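Local coordinates for cellulosomal scaffoldin (Bacteroides cellulosolvens, PDB 2XBT), which probably binds cellulose through this family 3b carbohydrate-binding module, one domain of the long scaffoldin that organises the bacterial cellulosome, at residues L12-N17 with G135-F140; N24-N29 with G115-A120. All blocks are in the same frame, centred on the assembly; numbering follows the deposited sequence.

Contact 1 of 2, residues L12-N17 with G135-F140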
ATOM      1  N   LEU A  12       9.466   1.439   1.079  1.00 23.31           N
ATOM      2  CA  LEU A  12       8.167   1.484   1.737  1.00 20.11           C
ATOM      3  C   LEU A  12       8.277   1.016   3.172  1.00 23.75           C
ATOM      4  O   LEU A  12       8.834  -0.046   3.437  1.00 23.66           O
ATOM      5  CB  LEU A  12       7.159   0.598   1.001  1.00 21.89           C
ATOM      6  CG  LEU A  12       5.704   0.656   1.462  1.00 20.55           C
ATOM      7  CD1 LEU A  12       5.139   2.038   1.213  1.00 20.86           C
ATOM      8  CD2 LEU A  12       4.852  -0.395   0.754  1.00 18.94           C
ATOM      9  N   LEU A  13       7.747   1.822   4.087  1.00 22.07           N
ATOM     10  CA  LEU A  13       7.561   1.416   5.469  1.00 23.65           C
ATOM     11  C   LEU A  13       6.074   1.146   5.660  1.00 20.49           C
ATOM     12  O   LEU A  13       5.235   1.785   5.028  1.00 19.50           O
ATOM     13  CB  LEU A  13       8.050   2.500   6.435  1.00 23.93           C
ATOM     14  CG  LEU A  13       9.542   2.861   6.344  1.00 30.44           C
ATOM     15  CD1 LEU A  13       9.864   4.073   7.212  1.00 36.67           C
ATOM     16  CD2 LEU A  13      10.411   1.676   6.746  1.00 33.36           C
ATOM     17  N   PHE A  14       5.743   0.186   6.515  1.00 20.88           N
ATOM     18  CA  PHE A  14       4.362  -0.234   6.639  1.00 21.00           C
ATOM     19  C   PHE A  14       4.011  -0.440   8.109  1.00 21.37           C
ATOM     20  O   PHE A  14       4.838  -0.921   8.890  1.00 22.98           O
ATOM     21  CB  PHE A  14       4.145  -1.557   5.884  1.00 20.55           C
ATOM     22  CG  PHE A  14       2.723  -2.050   5.911  1.00 20.66           C
ATOM     23  CD1 PHE A  14       1.842  -1.714   4.895  1.00 19.73           C
ATOM     24  CD2 PHE A  14       2.274  -2.848   6.952  1.00 23.55           C
ATOM     25  CE1 PHE A  14       0.543  -2.156   4.916  1.00 19.66           C
ATOM     26  CE2 PHE A  14       0.975  -3.293   6.992  1.00 21.02           C
ATOM     27  CZ  PHE A  14       0.098  -2.946   5.977  1.00 19.20           C
ATOM     28  N   SER A  15       2.797  -0.067   8.480  1.00 20.04           N
ATOM     29  CA  SER A  15       2.227  -0.506   9.752  1.00 22.97           C
ATOM     30  C   SER A  15       0.730  -0.646   9.625  1.00 22.18           C
ATOM     31  O   SER A  15       0.131  -0.130   8.692  1.00 25.39           O
ATOM     32  CB  SER A  15       2.557   0.466  10.881  1.00 27.19           C
ATOM     33  OG  SER A  15       1.577   1.476  10.963  1.00 30.89           O
ATOM     34  N   ASN A  16       0.115  -1.346  10.570  1.00 26.76           N
ATOM     35  CA  ASN A  16      -1.325  -1.571  10.521  1.00 22.05           C
ATOM     36  C   ASN A  16      -1.962  -1.347  11.895  1.00 30.03           C
ATOM     37  O   ASN A  16      -3.030  -1.874  12.185  1.00 30.37           O
ATOM     38  CB  ASN A  16      -1.655  -2.972   9.982  1.00 19.85           C
ATOM     39  CG  ASN A  16      -0.937  -4.074  10.730  1.00 25.40           C
ATOM     40  OD1 ASN A  16      -0.400  -3.858  11.821  1.00 26.99           O
ATOM     41  ND2 ASN A  16      -0.918  -5.271  10.147  1.00 23.29           N
ATOM     42  N   ASN A  17      -1.303  -0.544  12.723  1.00 32.68           N
ATOM     43  CA  ASN A  17      -1.825  -0.232  14.041  1.00 36.27           C
ATOM     44  C   ASN A  17      -1.855  -1.466  14.934  1.00 36.85           C
ATOM     45  O   ASN A  17      -2.687  -1.568  15.837  1.00 44.92           O
ATOM     46  CB  ASN A  17      -3.231   0.361  13.922  1.00 38.61           C
ATOM     47  CG  ASN A  17      -3.237   1.724  13.248  1.00 47.93           C
ATOM     48  OD1 ASN A  17      -2.195   2.378  13.136  1.00 46.16           O
ATOM     49  ND2 ASN A  17      -4.416   2.165  12.803  1.00 48.16           N
ATOM     50  N   GLY A 135       0.958  -9.661   9.838  1.00 24.75           N
ATOM     51  CA  GLY A 135       0.854  -9.857  11.272  1.00 26.97           C
ATOM     52  C   GLY A 135       0.741  -8.486  11.904  1.00 31.52           C
ATOM     53  O   GLY A 135       0.619  -7.488  11.187  1.00 25.49           O
ATOM     54  N   SER A 136       0.767  -8.430  13.234  1.00 31.41           N
ATOM     55  CA  SER A 136       0.631  -7.163  13.947  1.00 30.57           C
ATOM     56  C   SER A 136       1.870  -6.306  13.771  1.00 29.08           C
ATOM     57  O   SER A 136       2.974  -6.727  14.113  1.00 32.77           O
ATOM     58  CB  SER A 136       0.392  -7.405  15.437  1.00 34.22           C
ATOM     59  OG  SER A 136      -0.782  -8.169  15.632  1.00 38.53           O
ATOM     60  N   MET A 137       1.689  -5.105  13.235  1.00 30.22           N
ATOM     61  CA  MET A 137       2.783  -4.143  13.113  1.00 33.74           C
ATOM     62  C   MET A 137       2.297  -2.789  13.605  1.00 35.20           C
ATOM     63  O   MET A 137       1.672  -2.032  12.865  1.00 30.58           O
ATOM     64  CB  MET A 137       3.273  -4.012  11.667  1.00 31.76           C
ATOM     65  CG  MET A 137       3.997  -5.219  11.118  1.00 31.97           C
ATOM     66  SD  MET A 137       4.678  -4.911   9.469  1.00 32.76           S
ATOM     67  CE  MET A 137       5.915  -3.692   9.836  1.00 30.32           C
ATOM     68  N   SER A 138       2.571  -2.500  14.870  1.00 40.06           N
ATOM     69  CA  SER A 138       2.175  -1.235  15.458  1.00 41.06           C
ATOM     70  C   SER A 138       3.102  -0.134  14.966  1.00 39.78           C
ATOM     71  O   SER A 138       2.659   0.970  14.664  1.00 48.64           O
ATOM     72  CB  SER A 138       2.215  -1.329  16.987  1.00 44.92           C
ATOM     73  OG  SER A 138       3.485  -1.785  17.423  1.00 52.79           O
ATOM     74  N   GLN A 139       4.392  -0.435  14.886  1.00 40.76           N
ATOM     75  CA  GLN A 139       5.359   0.555  14.429  1.00 43.15           C
ATOM     76  C   GLN A 139       5.734   0.342  12.963  1.00 36.55           C
ATOM     77  O   GLN A 139       5.703  -0.780  12.476  1.00 34.53           O
ATOM     78  CB  GLN A 139       6.606   0.516  15.311  1.00 48.03           C
ATOM     79  CG  GLN A 139       6.311   0.750  16.790  1.00 52.24           C
ATOM     80  CD  GLN A 139       7.465   1.410  17.522  1.00 61.49           C
ATOM     81  OE1 GLN A 139       8.144   0.777  18.337  1.00 63.58           O
ATOM     82  NE2 GLN A 139       7.690   2.693  17.240  1.00 58.37           N
ATOM     83  N   PHE A 140       6.087   1.416  12.262  1.00 34.66           N
ATOM     84  CA  PHE A 140       6.505   1.295  10.865  1.00 29.75           C
ATOM     85  C   PHE A 140       7.690   0.362  10.724  1.00 34.54           C
ATOM     86  O   PHE A 140       8.746   0.580  11.324  1.00 32.33           O
ATOM     87  CB  PHE A 140       6.868   2.651  10.246  1.00 30.09           C
ATOM     88  CG  PHE A 140       5.686   3.510   9.931  1.00 30.36           C
ATOM     89  CD1 PHE A 140       4.815   3.170   8.915  1.00 25.84           C
ATOM     90  CD2 PHE A 140       5.450   4.672  10.645  1.00 38.52           C
ATOM     91  CE1 PHE A 140       3.728   3.961   8.618  1.00 27.37           C
ATOM     92  CE2 PHE A 140       4.355   5.470  10.358  1.00 35.08           C
ATOM     93  CZ  PHE A 140       3.499   5.120   9.342  1.00 33.71           C
TER

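Contact 2 of 2, residues N24-N29 with G115-A120. Unlike the reference sequence in segment 24-29: Tyr27 (reference Cys).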
ATOM      1  N   ASN A  24     -11.837  -5.855  12.420  1.00 29.75           N
ATOM      2  CA  ASN A  24     -13.041  -5.286  11.813  1.00 30.57           C
ATOM      3  C   ASN A  24     -12.799  -4.685  10.423  1.00 33.47           C
ATOM      4  O   ASN A  24     -13.727  -4.520   9.634  1.00 31.47           O
ATOM      5  CB  ASN A  24     -13.692  -4.257  12.742  1.00 31.31           C
ATOM      6  CG  ASN A  24     -12.839  -3.006  12.944  1.00 37.01           C
ATOM      7  OD1 ASN A  24     -11.605  -3.063  13.009  1.00 35.24           O
ATOM      8  ND2 ASN A  24     -13.508  -1.860  13.066  1.00 43.08           N
ATOM      9  N   GLN A  25     -11.547  -4.361  10.131  1.00 30.69           N
ATOM     10  CA  GLN A  25     -11.195  -3.786   8.831  1.00 29.20           C
ATOM     11  C   GLN A  25      -9.711  -3.963   8.586  1.00 25.03           C
ATOM     12  O   GLN A  25      -8.965  -4.273   9.506  1.00 26.11           O
ATOM     13  CB  GLN A  25     -11.561  -2.299   8.797  1.00 32.75           C
ATOM     14  CG  GLN A  25     -10.995  -1.499   9.960  1.00 33.16           C
ATOM     15  CD  GLN A  25     -11.718  -0.161  10.165  1.00 34.92           C
ATOM     16  OE1 GLN A  25     -12.337   0.382   9.247  1.00 33.02           O
ATOM     17  NE2 GLN A  25     -11.650   0.357  11.382  1.00 37.27           N
ATOM     18  N   ILE A  26      -9.277  -3.782   7.341  1.00 20.93           N
ATOM     19  CA  ILE A  26      -7.859  -3.835   7.044  1.00 24.23           C
ATOM     20  C   ILE A  26      -7.252  -2.459   7.270  1.00 24.90           C
ATOM     21  O   ILE A  26      -7.768  -1.474   6.739  1.00 23.16           O
ATOM     22  CB  ILE A  26      -7.599  -4.232   5.572  1.00 21.41           C
ATOM     23  CG1 ILE A  26      -8.313  -5.548   5.229  1.00 22.24           C
ATOM     24  CG2 ILE A  26      -6.117  -4.342   5.320  1.00 19.37           C
ATOM     25  CD1 ILE A  26      -8.120  -5.975   3.767  1.00 20.21           C
ATOM     26  N   TYR A  27      -6.164  -2.394   8.038  1.00 22.12           N
ATOM     27  CA  TYR A  27      -5.436  -1.138   8.233  1.00 24.92           C
ATOM     28  C   TYR A  27      -4.170  -1.106   7.399  1.00 22.07           C
ATOM     29  O   TYR A  27      -3.390  -2.066   7.415  1.00 22.54           O
ATOM     30  CB  TYR A  27      -5.062  -0.936   9.691  1.00 25.51           C
ATOM     31  CG  TYR A  27      -6.251  -0.796  10.592  1.00 30.65           C
ATOM     32  CD1 TYR A  27      -6.713   0.457  10.976  1.00 31.71           C
ATOM     33  CD2 TYR A  27      -6.920  -1.918  11.051  1.00 27.76           C
ATOM     34  CE1 TYR A  27      -7.818   0.585  11.800  1.00 31.27           C
ATOM     35  CE2 TYR A  27      -8.017  -1.805  11.881  1.00 32.85           C
ATOM     36  CZ  TYR A  27      -8.466  -0.555  12.247  1.00 35.99           C
ATOM     37  OH  TYR A  27      -9.558  -0.448  13.069  1.00 39.67           O
ATOM     38  N   MET A  28      -3.962   0.002   6.694  1.00 20.38           N
ATOM     39  CA  MET A  28      -2.772   0.201   5.883  1.00 22.24           C
ATOM     40  C   MET A  28      -2.197   1.579   6.144  1.00 23.12           C
ATOM     41  O   MET A  28      -2.735   2.565   5.663  1.00 24.68           O
ATOM     42  CB  MET A  28      -3.121   0.139   4.396  1.00 24.82           C
ATOM     43  CG  MET A  28      -3.368  -1.241   3.837  1.00 30.71           C
ATOM     44  SD  MET A  28      -4.313  -1.072   2.301  1.00 34.32           S
ATOM     45  CE  MET A  28      -5.841  -0.505   3.004  1.00 29.86           C
ATOM     46  N   ASN A  29      -1.104   1.645   6.885  1.00 23.08           N
ATOM     47  CA  ASN A  29      -0.426   2.909   7.091  1.00 26.40           C
ATOM     48  C   ASN A  29       0.942   2.801   6.473  1.00 26.30           C
ATOM     49  O   ASN A  29       1.740   1.936   6.845  1.00 26.00           O
ATOM     50  CB  ASN A  29      -0.287   3.215   8.571  1.00 25.72           C
ATOM     51  CG  ASN A  29      -1.609   3.215   9.287  1.00 28.74           C
ATOM     52  OD1 ASN A  29      -2.571   3.848   8.851  1.00 32.29           O
ATOM     53  ND2 ASN A  29      -1.668   2.497  10.402  1.00 33.16           N
ATOM     54  N   GLY A 115      -4.865   4.417   5.149  1.00 25.03           N
ATOM     55  CA  GLY A 115      -6.116   4.006   4.555  1.00 24.72           C
ATOM     56  C   GLY A 115      -6.673   2.809   5.301  1.00 26.61           C
ATOM     57  O   GLY A 115      -5.951   2.119   6.028  1.00 24.22           O
ATOM     58  N   ARG A 116      -7.959   2.565   5.112  1.00 25.21           N
ATOM     59  CA  ARG A 116      -8.590   1.394   5.693  1.00 26.69           C
ATOM     60  C   ARG A 116      -9.470   0.763   4.649  1.00 24.07           C
ATOM     61  O   ARG A 116     -10.014   1.453   3.783  1.00 26.19           O
ATOM     62  CB  ARG A 116      -9.444   1.779   6.893  1.00 27.31           C
ATOM     63  CG  ARG A 116      -8.653   2.101   8.140  1.00 30.65           C
ATOM     64  CD  ARG A 116      -9.567   2.712   9.182  1.00 30.51           C
ATOM     65  NE  ARG A 116     -10.132   3.978   8.719  1.00 28.93           N
ATOM     66  CZ  ARG A 116     -11.430   4.217   8.583  1.00 32.06           C
ATOM     67  NH1 ARG A 116     -12.318   3.277   8.877  1.00 31.21           N
ATOM     68  NH2 ARG A 116     -11.838   5.400   8.162  1.00 31.63           N
ATOM     69  N   VAL A 117      -9.615  -0.553   4.730  1.00 24.07           N
ATOM     70  CA  VAL A 117     -10.576  -1.249   3.890  1.00 23.57           C
ATOM     71  C   VAL A 117     -11.566  -2.029   4.763  1.00 28.88           C
ATOM     72  O   VAL A 117     -11.173  -2.775   5.671  1.00 29.01           O
ATOM     73  CB  VAL A 117      -9.895  -2.166   2.883  1.00 25.46           C
ATOM     74  CG1 VAL A 117     -10.930  -2.986   2.130  1.00 27.83           C
ATOM     75  CG2 VAL A 117      -9.070  -1.325   1.910  1.00 23.50           C
ATOM     76  N   ALA A 118     -12.850  -1.822   4.496  1.00 28.12           N
ATOM     77  CA  ALA A 118     -13.917  -2.457   5.266  1.00 29.16           C
ATOM     78  C   ALA A 118     -15.064  -2.909   4.360  1.00 35.55           C
ATOM     79  O   ALA A 118     -15.204  -2.433   3.236  1.00 31.20           O
ATOM     80  CB  ALA A 118     -14.432  -1.510   6.334  1.00 31.70           C
ATOM     81  N   LYS A 119     -15.875  -3.840   4.852  1.00 34.84           N
ATOM     82  CA  LYS A 119     -17.081  -4.242   4.139  1.00 39.26           C
ATOM     83  C   LYS A 119     -18.197  -3.316   4.585  1.00 42.77           C
ATOM     84  O   LYS A 119     -18.016  -2.544   5.520  1.00 45.49           O
ATOM     85  CB  LYS A 119     -17.435  -5.686   4.475  1.00 38.29           C
ATOM     86  CG  LYS A 119     -16.263  -6.628   4.377  1.00 35.69           C
ATOM     87  CD  LYS A 119     -16.689  -8.062   4.584  1.00 40.35           C
ATOM     88  CE  LYS A 119     -15.482  -8.947   4.824  1.00 39.10           C
ATOM     89  NZ  LYS A 119     -15.884 -10.307   5.264  1.00 41.06           N
ATOM     90  N   ALA A 120     -19.351  -3.374   3.936  1.00 43.06           N
ATOM     91  CA  ALA A 120     -20.459  -2.521   4.368  1.00 48.13           C
ATOM     92  C   ALA A 120     -21.358  -3.206   5.401  1.00 51.12           C
ATOM     93  O   ALA A 120     -22.023  -2.543   6.198  1.00 53.09           O
ATOM     94  CB  ALA A 120     -21.276  -2.052   3.177  1.00 37.96           C
TER
HETATM   95  O   HOH W   1     -14.948  -4.798   7.429  1.00 40.74           O
HETATM   96  O   HOH W   2      -5.018   3.023   8.757  1.00 32.43           O

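Contact 1 of 2, residues L12-N17 with G135-F140
Asn16 carries its CG in the crowded position between the backbone N and the carbonyl carbon (chi1 53°), which directs CG toward the loop, where chi2 turns OD1 and ND2 to the backbone of Gly135-Met137, while the chain of Met137 bends at chi3 (67°) and lays CE against the carbonyl O of Phe14. The Asn16 amide is used at both ends. Its ND2 donates to Gly135 O at 2.9 Å, nearly straight at 170° and with the acceptor close to the amide plane; its OD1 takes the backbone N-H of Met137 at 2.8 Å. These two bonds hold the buried amide and set its flip, and the backbone N of Asn16 adds a third link by donating to Met137 O (2.9 Å). Met137 CE lies 3.1 Å from Phe14 O, a tight approach, and its SD comes to the edge of the Phe14 ring, 4.0 Å from CD2, in a Met-aromatic contact with the two side chains crossing at about a right angle. In the beta-sandwich of the CBM3 domain, strand 10-15 pairs on one side with strand 22-34, and here its other side receives the irregular chain that runs between strands 125-126 and 147-150. This loop is not a sheet partner at 135-140, yet it follows the strand closely: Phe140 CA approaches Phe14 O at 3.4 Å in a CA-H...O contact, and just beyond, Phe14 and Gly141 share a backbone hydrogen bond. Phe140 closes this end. Its CB meets Leu13 CB at 4.0 Å, and its CD1 lies by the peptide between Phe14 and Ser15, with Ser15 OG standing over one face of the ring toward the rim. At the opposite end of the loop segment, Ser136 OG turns to the carbonyls of Gly18 and Ala19.

Contact 2 of 2, residues N24-N29 with G115-A120
Val117, Arg116 and Gln25 bury the largest areas where 24-29 runs antiparallel to 115-120. Val117 is the hydrogen-bonded partner of Ile26, its N and O both bonded to that residue, the shorter bond running from Ile26 N to Val117 O at 2.7 Å. On the same face Met28, bent at chi3 (-69°), brings CE to within 3.5 Å of Val117 CG2, and Tyr61 from the adjacent strand 59-66 and Tyr49 from strand 45-51 of the facing sheet pack against this apolar side. The face with Tyr27 and Arg116 is mixed, with a polar rim of amide, phenol and guanidinium. Arg116 lies side by side with Tyr27, its CD 3.8 Å from Tyr27 CE1, and its NH1 donates at 2.9 Å to Gln25 OE1, which sits near the guanidinium plane although the two flat groups stand 83° apart. Gln25 hands the link on, since its NE2 donates to Tyr27 OH at 2.8 Å. An alanine at Gln25 would probably leave Arg116 NH1 without this acceptor and Tyr27 OH without its amide donor, the phenol being less firmly positioned. The guanidinium has a further hold in the salt bridge from Arg116 NE to Asp64. The amide of Gln25 thus couples a tyrosine to an arginine without adding charge, while the carboxylate of Asp64 is likely to supply the compensating negative charge.

Both contacts are partly buried and reach the same sheet, through the neighbouring strands 10-15 and 22-34; a probable hydrogen bond from Ser15 N to Asn29 O, 2.8 Å long, joins them directly. Contact 2 lies within the sheet, and regular antiparallel backbone pairing runs through it, between an apolar face and a mixed one. Contact 1 sits at the border of the sheet, where side-chain-to-backbone bonds and apolar contacts to a loop replace the strand ladder; its outer residues are exposed, whereas none of the touching residues of contact 2 is. Along the chain, contact 2 is nested within the span closed by contact 1.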